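Local coordinates for Non-structural protein 2 (Bluetongue virus, PDB 1UTY) that binds single-stranded RNA, the crystallised part being the amino-terminal RNA-binding domain of the longer non-structural protein, at residues S76-P81 with E89-W94; C35-G40 with H82-T87; P63-I68 with G126-Y131. One frame throughout, in Å; residues are numbered along the deposited sequence.

Each contact has at least one segment on the same mixed beta-sheet: contacts 1 and 3 bring a loop onto it, contact 2 joins two of its strands. Strand 73-79 lies between 64-70 and 84-87, so contact 1 touches both others. Its centre is about 8 Å from that of contact 3 and about 10 Å from that of contact 2. Probable backbone hydrogen bonds tie it to contact 3 (Leu77 N to Tyr66 O, 2.7 Å) and contact 2 (Met78 N to Glu85 O, 2.8 Å). Side chains add the salt bridge Arg67 NH2 to Glu92 OE2 (2.9 Å). Contacts 2 and 3, about 13 Å apart between centres, meet where Glu85 OE1 and Tyr131 OH are 2.5 Å apart, probably hydrogen-bonded.

Contact 1 of 3, residues S76-P81 with E89-W94; sequences SLMLTP and ERWEEW
Ser76, the first residue of the strand segment 76-81, meets the loop 89-94 in two ways. Its CB lies in the plane of the Trp91 ring, at the edge, 3.8 Å from CE3. Its OG, set beside the backbone N, lies 2.8 Å from a water oxygen, and that water donates to Glu89 O at 2.6 Å. The same OG is hydrogen-bonded to Arg67 NE, so the hydroxyl is fixed from two directions. Leu77 turns to the other face of the sheet, where it packs on Ile12.

Met78 again faces the loop and spans both indoles. Its CG sits 3.8 Å from Trp91 CH2, approaching obliquely. A bend at chi2 (-57°) then turns the chain so that CE arrives 3.5 Å from Trp94 CB, crossing that side chain at about a right angle. Leu79 follows Leu77 to the far face.

Trp91 to Trp94 form a type I turn, which brings the two indoles together: Trp94 CD1 lies over one face of Trp91, 3.5 Å above the plane and displaced toward the rim. The Trp94 ring also meets Tyr131 edge-to-face. Bonds of Glu92 hold the backbone and the carboxylate. Trp91 N donates to the anti lone pair of Glu92 OE2 at 2.8 Å, a bent bond of 130° at the hydrogen. Glu92 OE1 bridges to Arg90 NH1 at 3.2 Å; with Arg67 as a second positive partner, the carboxylate would be expected to stay ionised.

No direct hydrogen bond crosses between the two segments, so packing and the water join them. The loop that leaves the beta-hairpin of strands 73-79 and 84-87 folds back to lay tryptophans against one face of the sheet.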
# COMPACT_ATOMS: atom_id res chain seq x y z
N SER A 76 -0.64 -4.53 -9.73
CA SER A 76 -2.00 -4.75 -9.22
C SER A 76 -2.53 -6.09 -9.70
O SER A 76 -2.54 -6.36 -10.90
CB SER A 76 -2.96 -3.65 -9.67
OG SER A 76 -2.48 -2.37 -9.31
N LEU A 77 -3.00 -6.91 -8.77
CA LEU A 77 -3.42 -8.26 -9.11
C LEU A 77 -4.78 -8.60 -8.53
O LEU A 77 -5.04 -8.37 -7.33
CB LEU A 77 -2.39 -9.29 -8.64
CG LEU A 77 -0.94 -9.13 -9.09
CD1 LEU A 77 -0.11 -8.49 -7.95
CD2 LEU A 77 -0.38 -10.48 -9.49
N MET A 78 -5.64 -9.14 -9.38
CA MET A 78 -6.87 -9.78 -8.94
C MET A 78 -6.68 -11.29 -8.94
O MET A 78 -6.54 -11.90 -10.01
CB MET A 78 -8.02 -9.39 -9.85
CG MET A 78 -8.39 -7.93 -9.82
SD MET A 78 -8.82 -7.35 -8.16
CE MET A 78 -9.35 -5.74 -8.57
N LEU A 79 -6.65 -11.88 -7.76
CA LEU A 79 -6.54 -13.34 -7.67
C LEU A 79 -7.86 -13.90 -7.20
O LEU A 79 -8.25 -13.68 -6.05
CB LEU A 79 -5.41 -13.77 -6.72
CG LEU A 79 -4.05 -13.09 -6.94
CD1 LEU A 79 -3.04 -13.57 -5.91
CD2 LEU A 79 -3.53 -13.31 -8.41
N THR A 80 -8.56 -14.60 -8.09
CA THR A 80 -9.82 -15.20 -7.70
C THR A 80 -9.68 -16.70 -7.68
O THR A 80 -8.62 -17.22 -8.05
CB THR A 80 -11.00 -14.75 -8.63
OG1 THR A 80 -10.87 -15.38 -9.91
CG2 THR A 80 -10.94 -13.25 -8.92
N PRO A 81 -10.74 -17.41 -7.25
CA PRO A 81 -10.77 -18.87 -7.35
C PRO A 81 -10.81 -19.30 -8.81
O PRO A 81 -10.42 -20.42 -9.13
CB PRO A 81 -12.09 -19.27 -6.66
CG PRO A 81 -12.55 -18.06 -5.91
CD PRO A 81 -11.97 -16.87 -6.63
N GLU A 89 0.32 -1.09 -14.55
CA GLU A 89 -0.16 0.26 -14.68
C GLU A 89 -1.31 0.57 -13.70
O GLU A 89 -1.76 -0.31 -12.93
CB GLU A 89 -0.53 0.53 -16.13
CG GLU A 89 0.74 0.60 -16.98
CD GLU A 89 0.49 0.79 -18.45
OE1 GLU A 89 -0.31 1.67 -18.84
OE2 GLU A 89 1.12 0.05 -19.23
N ARG A 90 -1.75 1.84 -13.69
CA ARG A 90 -2.76 2.31 -12.76
C ARG A 90 -4.03 1.53 -13.01
O ARG A 90 -4.40 1.28 -14.16
CB ARG A 90 -3.05 3.81 -12.97
CG ARG A 90 -1.94 4.77 -12.55
CD ARG A 90 -2.10 5.34 -11.14
NE ARG A 90 -2.91 6.57 -11.08
CZ ARG A 90 -3.67 6.91 -10.04
NH1 ARG A 90 -3.73 6.13 -8.96
NH2 ARG A 90 -4.37 8.03 -10.05
N TRP A 91 -4.69 1.13 -11.94
CA TRP A 91 -5.93 0.37 -12.07
C TRP A 91 -6.93 0.85 -11.03
O TRP A 91 -7.26 0.15 -10.07
CB TRP A 91 -5.63 -1.14 -11.94
CG TRP A 91 -6.63 -2.00 -12.64
CD1 TRP A 91 -7.67 -1.59 -13.43
CD2 TRP A 91 -6.69 -3.43 -12.62
NE1 TRP A 91 -8.37 -2.68 -13.89
CE2 TRP A 91 -7.79 -3.82 -13.40
CE3 TRP A 91 -5.91 -4.43 -12.00
CZ2 TRP A 91 -8.13 -5.16 -13.59
CZ3 TRP A 91 -6.26 -5.76 -12.19
CH2 TRP A 91 -7.35 -6.11 -12.98
N GLU A 92 -7.44 2.05 -11.24
CA GLU A 92 -8.01 2.84 -10.16
C GLU A 92 -9.51 2.71 -9.94
O GLU A 92 -10.04 3.26 -8.97
CB GLU A 92 -7.63 4.32 -10.34
CG GLU A 92 -6.30 4.73 -9.73
CD GLU A 92 -5.54 3.61 -9.00
OE1 GLU A 92 -5.46 3.68 -7.76
OE2 GLU A 92 -5.00 2.69 -9.66
N GLU A 93 -10.19 1.98 -10.82
CA GLU A 93 -11.60 1.67 -10.63
C GLU A 93 -11.81 0.73 -9.42
O GLU A 93 -12.89 0.73 -8.83
CB GLU A 93 -12.23 1.10 -11.92
CG GLU A 93 -11.49 -0.10 -12.52
CD GLU A 93 -11.77 -0.35 -14.01
OE1 GLU A 93 -12.96 -0.54 -14.41
OE2 GLU A 93 -10.79 -0.40 -14.78
N TRP A 94 -10.78 -0.02 -9.04
CA TRP A 94 -10.90 -1.03 -7.98
C TRP A 94 -10.03 -0.74 -6.76
O TRP A 94 -8.99 -0.09 -6.88
CB TRP A 94 -10.53 -2.42 -8.50
CG TRP A 94 -11.04 -2.81 -9.84
CD1 TRP A 94 -10.29 -3.04 -10.96
CD2 TRP A 94 -12.41 -3.06 -10.22
NE1 TRP A 94 -11.10 -3.39 -12.01
CE2 TRP A 94 -12.40 -3.41 -11.60
CE3 TRP A 94 -13.65 -3.00 -9.55
CZ2 TRP A 94 -13.58 -3.72 -12.32
CZ3 TRP A 94 -14.83 -3.31 -10.27
CH2 TRP A 94 -14.78 -3.66 -11.65
O HOH W 1 -0.43 -1.36 -10.97

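Contact 2 of 3, residues C35-G40 with H82-T87; sequences CQIKIG and HGVEAT
Methyl-to-methyl packing carries most of the contact between strands 35-39 and 84-87, which face each other as in a beta-sandwich: the axes of these short segments come within 8.0 Å, their directions differ by 38°, and no hydrogen bond passes between them. The closest pair is Ile37 with Val84. They reach toward each other tip to tip, Ile37 CD1 stopping 3.5 Å from Val84 CG2. Two residues on along each strand, Ile39 CD1 rests 3.6 Å from Ala86 CB. Between these pairs lies a looser diagonal approach, Ile37 CG2 to Ala86 CB at 4.5 Å.

The torsions explain why the delta methyls do the work. In both isoleucines CG1 stands anti to the carbonyl carbon, and chi2 is extended (171° in Ile37), so CD1 is carried out toward the opposite strand. Val84 has CG1 in the crowded position between its backbone N and carbonyl carbon, while CG2, anti to N, is the branch presented to Ile37.

Further out, strand 73-79 lies beside 84-87 and supplies Leu77, on which both Ile37 and Ala86 pack; Ile75 does likewise for Ile39. On the side of strand 35-39, Val14 and Ile12 of the neighbouring strand 10-15 support Ile37 and Ile39, and Phe45 touches Val84. Glu85, between the two inward residues, points the other way.

Thr87 directs its CB away from the interface, yet its backbone takes part: Ile39 CD1 lies 4.0 Å from Thr87 N.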
# COMPACT_ATOMS: atom_id res chain seq x y z
N CYS A 35 2.88 -20.31 -8.23
CA CYS A 35 2.42 -19.99 -9.57
C CYS A 35 3.10 -18.72 -10.06
O CYS A 35 2.87 -17.64 -9.50
CB CYS A 35 0.91 -19.86 -9.63
SG CYS A 35 0.30 -19.83 -11.32
N GLN A 36 3.93 -18.85 -11.09
CA GLN A 36 4.56 -17.67 -11.68
C GLN A 36 3.59 -16.87 -12.57
O GLN A 36 2.97 -17.44 -13.50
CB GLN A 36 5.81 -18.04 -12.47
CG GLN A 36 6.47 -16.86 -13.17
CD GLN A 36 7.65 -17.28 -14.08
OE1 GLN A 36 7.73 -18.43 -14.49
NE2 GLN A 36 8.53 -16.34 -14.39
N ILE A 37 3.49 -15.57 -12.29
CA ILE A 37 2.85 -14.61 -13.19
C ILE A 37 3.88 -13.64 -13.74
O ILE A 37 4.50 -12.89 -12.99
CB ILE A 37 1.71 -13.85 -12.47
CG1 ILE A 37 0.75 -14.85 -11.83
CG2 ILE A 37 0.98 -12.91 -13.47
CD1 ILE A 37 -0.28 -14.21 -10.93
N LYS A 38 4.07 -13.68 -15.05
CA LYS A 38 5.02 -12.80 -15.72
C LYS A 38 4.26 -11.74 -16.50
O LYS A 38 3.41 -12.07 -17.33
CB LYS A 38 5.91 -13.60 -16.67
CG LYS A 38 6.98 -12.76 -17.35
CD LYS A 38 8.14 -13.63 -17.84
CE LYS A 38 7.85 -14.22 -19.22
NZ LYS A 38 8.94 -15.17 -19.67
N ILE A 39 4.56 -10.48 -16.21
CA ILE A 39 3.92 -9.35 -16.90
C ILE A 39 4.97 -8.64 -17.73
O ILE A 39 6.08 -8.42 -17.25
CB ILE A 39 3.29 -8.37 -15.89
CG1 ILE A 39 2.20 -9.05 -15.07
CG2 ILE A 39 2.67 -7.17 -16.60
CD1 ILE A 39 1.87 -8.30 -13.80
N GLY A 40 4.65 -8.33 -18.98
CA GLY A 40 5.58 -7.60 -19.84
C GLY A 40 5.42 -7.92 -21.30
O GLY A 40 4.36 -8.32 -21.74
N HIS A 82 -11.27 -18.42 -9.70
CA HIS A 82 -11.46 -18.82 -11.10
C HIS A 82 -10.65 -18.01 -12.11
O HIS A 82 -10.88 -18.13 -13.30
CB HIS A 82 -12.95 -18.75 -11.46
CG HIS A 82 -13.82 -19.61 -10.60
ND1 HIS A 82 -13.67 -20.98 -10.53
CD2 HIS A 82 -14.85 -19.30 -9.77
CE1 HIS A 82 -14.57 -21.47 -9.69
NE2 HIS A 82 -15.30 -20.47 -9.22
N GLY A 83 -9.72 -17.18 -11.66
CA GLY A 83 -9.01 -16.33 -12.58
C GLY A 83 -7.89 -15.54 -11.94
O GLY A 83 -7.85 -15.36 -10.72
N VAL A 84 -6.97 -15.09 -12.78
CA VAL A 84 -5.94 -14.14 -12.38
C VAL A 84 -5.94 -13.01 -13.40
O VAL A 84 -6.03 -13.25 -14.60
CB VAL A 84 -4.53 -14.80 -12.25
CG1 VAL A 84 -4.27 -15.76 -13.39
CG2 VAL A 84 -3.46 -13.76 -12.28
N GLU A 85 -5.83 -11.77 -12.90
CA GLU A 85 -5.69 -10.60 -13.73
C GLU A 85 -4.64 -9.67 -13.13
O GLU A 85 -4.60 -9.45 -11.92
CB GLU A 85 -7.03 -9.88 -13.90
CG GLU A 85 -7.15 -9.14 -15.21
CD GLU A 85 -8.48 -8.45 -15.43
OE1 GLU A 85 -9.37 -8.46 -14.54
OE2 GLU A 85 -8.63 -7.88 -16.53
N ALA A 86 -3.75 -9.13 -13.97
CA ALA A 86 -2.65 -8.33 -13.43
C ALA A 86 -2.14 -7.22 -14.35
O ALA A 86 -2.30 -7.26 -15.58
CB ALA A 86 -1.50 -9.21 -12.94
N THR A 87 -1.52 -6.23 -13.73
CA THR A 87 -1.05 -5.08 -14.46
C THR A 87 -0.04 -4.27 -13.67
O THR A 87 -0.05 -4.22 -12.43
CB THR A 87 -2.22 -4.21 -14.92
OG1 THR A 87 -1.74 -3.17 -15.77
CG2 THR A 87 -2.83 -3.45 -13.76

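Contact 3 of 3, residues P63-I68 with G126-Y131; sequences PGAYRI and GIVQPY
The loop 126-131 passes close beside the start of strand 64-68, with the CA atoms of Gly64 and Gln129 4.4 Å apart, and one direct hydrogen bond joins the two backbones. Ala65 N donates to Val128 O at 2.7 Å, nearly straight at 162°, although the donor sits 30° out of the carbonyl plane. A water extends this link: it accepts from Val128 N at 2.9 Å and donates to Ala65 O at 3.0 Å, so both peptide groups of Ala65 are engaged by Val128, one directly and one through the solvent molecule. A second water donates to both Pro63 O and Gly126 O.

This is the end of the sheet where strand 64-70 begins, between strands 73-79 and 97-110, in one layer of what resembles a beta-sandwich. The loop lies against that beginning and does not form a regular strand of its own; Glu97, at the start of strand 97-110, accepts a hydrogen bond from Gly126 N through its OE1.

Side chains close the contact at three points. The Pro130 ring comes up to the backbone of Gly64, its CG 3.5 Å from Gly64 N. Ala65 directs its methyl at the loop, where CB is 3.7 Å from Gln129 O and 3.9 Å from Val128 CG1, the branch that stands anti to the backbone N (chi1 179°). Tyr66 arrives with its phenol end: Gly126 N lies at the ring edge near its plane, and Tyr66 OH is 3.4 Å from Gly126 CA. That hydroxyl has its polar partner elsewhere, being hydrogen-bonded to Gly62 O just ahead of the strand.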
# COMPACT_ATOMS: atom_id res chain seq x y z
N PRO A 63 -8.26 -15.69 -2.10
CA PRO A 63 -8.61 -14.71 -3.14
C PRO A 63 -8.64 -13.28 -2.60
O PRO A 63 -8.82 -13.08 -1.40
CB PRO A 63 -10.00 -15.16 -3.63
CG PRO A 63 -10.52 -16.12 -2.62
CD PRO A 63 -9.38 -16.58 -1.76
N GLY A 64 -8.47 -12.31 -3.48
CA GLY A 64 -8.34 -10.93 -3.08
C GLY A 64 -7.71 -10.03 -4.13
O GLY A 64 -7.14 -10.50 -5.12
N ALA A 65 -7.87 -8.73 -3.91
CA ALA A 65 -7.19 -7.71 -4.66
C ALA A 65 -5.88 -7.37 -3.94
O ALA A 65 -5.90 -6.98 -2.78
CB ALA A 65 -8.05 -6.48 -4.76
N TYR A 66 -4.76 -7.54 -4.64
CA TYR A 66 -3.44 -7.30 -4.05
C TYR A 66 -2.62 -6.32 -4.91
O TYR A 66 -2.47 -6.51 -6.11
CB TYR A 66 -2.67 -8.61 -3.91
CG TYR A 66 -3.39 -9.67 -3.11
CD1 TYR A 66 -3.32 -9.69 -1.73
CD2 TYR A 66 -4.14 -10.68 -3.74
CE1 TYR A 66 -3.96 -10.65 -0.98
CE2 TYR A 66 -4.78 -11.66 -3.00
CZ TYR A 66 -4.68 -11.63 -1.62
OH TYR A 66 -5.30 -12.57 -0.84
N ARG A 67 -2.12 -5.28 -4.27
CA ARG A 67 -1.29 -4.29 -4.94
C ARG A 67 0.10 -4.29 -4.34
O ARG A 67 0.28 -3.88 -3.19
CB ARG A 67 -1.92 -2.90 -4.82
CG ARG A 67 -1.13 -1.77 -5.47
CD ARG A 67 -1.98 -0.52 -5.71
NE ARG A 67 -2.56 -0.52 -7.06
CZ ARG A 67 -3.59 0.26 -7.45
NH1 ARG A 67 -4.19 1.09 -6.59
NH2 ARG A 67 -4.01 0.19 -8.71
N ILE A 68 1.08 -4.77 -5.09
CA ILE A 68 2.44 -4.74 -4.60
C ILE A 68 3.02 -3.35 -4.78
O ILE A 68 3.02 -2.84 -5.89
CB ILE A 68 3.32 -5.80 -5.29
CG1 ILE A 68 2.84 -7.21 -4.93
CG2 ILE A 68 4.79 -5.60 -4.91
CD1 ILE A 68 3.23 -8.28 -5.95
N GLY A 126 -5.36 -10.69 2.53
CA GLY A 126 -6.59 -11.11 1.90
C GLY A 126 -7.85 -10.43 2.41
O GLY A 126 -8.91 -11.05 2.46
N ILE A 127 -7.73 -9.15 2.76
CA ILE A 127 -8.84 -8.36 3.32
C ILE A 127 -9.58 -7.46 2.31
O ILE A 127 -10.55 -6.80 2.67
CB ILE A 127 -8.32 -7.50 4.50
CG1 ILE A 127 -7.29 -6.46 4.03
CG2 ILE A 127 -7.76 -8.39 5.65
CD1 ILE A 127 -6.97 -5.41 5.08
N VAL A 128 -9.10 -7.39 1.06
CA VAL A 128 -9.85 -6.70 0.01
C VAL A 128 -10.25 -7.73 -1.04
O VAL A 128 -9.38 -8.37 -1.66
CB VAL A 128 -9.07 -5.52 -0.64
CG1 VAL A 128 -9.90 -4.87 -1.76
CG2 VAL A 128 -8.64 -4.47 0.40
N GLN A 129 -11.55 -7.88 -1.24
CA GLN A 129 -12.08 -8.81 -2.22
C GLN A 129 -11.77 -8.30 -3.62
O GLN A 129 -11.63 -7.08 -3.82
CB GLN A 129 -13.60 -8.96 -2.05
CG GLN A 129 -14.03 -9.66 -0.77
CD GLN A 129 -15.51 -9.47 -0.51
OE1 GLN A 129 -15.91 -8.78 0.44
NE2 GLN A 129 -16.34 -10.07 -1.36
N PRO A 130 -11.67 -9.22 -4.58
CA PRO A 130 -11.43 -8.85 -5.96
C PRO A 130 -12.63 -8.07 -6.51
O PRO A 130 -13.77 -8.31 -6.10
CB PRO A 130 -11.33 -10.21 -6.66
CG PRO A 130 -11.00 -11.18 -5.56
CD PRO A 130 -11.79 -10.68 -4.41
N TYR A 131 -12.35 -7.14 -7.41
CA TYR A 131 -13.37 -6.37 -8.13
C TYR A 131 -14.37 -5.64 -7.24
O TYR A 131 -15.56 -5.64 -7.51
CB TYR A 131 -14.06 -7.25 -9.20
CG TYR A 131 -13.04 -7.94 -10.10
CD1 TYR A 131 -12.69 -9.28 -9.90
CD2 TYR A 131 -12.37 -7.22 -11.09
CE1 TYR A 131 -11.73 -9.90 -10.70
CE2 TYR A 131 -11.41 -7.82 -11.89
CZ TYR A 131 -11.09 -9.16 -11.68
OH TYR A 131 -10.14 -9.74 -12.48
O HOH W 2 -8.85 -13.65 1.04
O HOH W 3 -6.65 -8.37 -0.23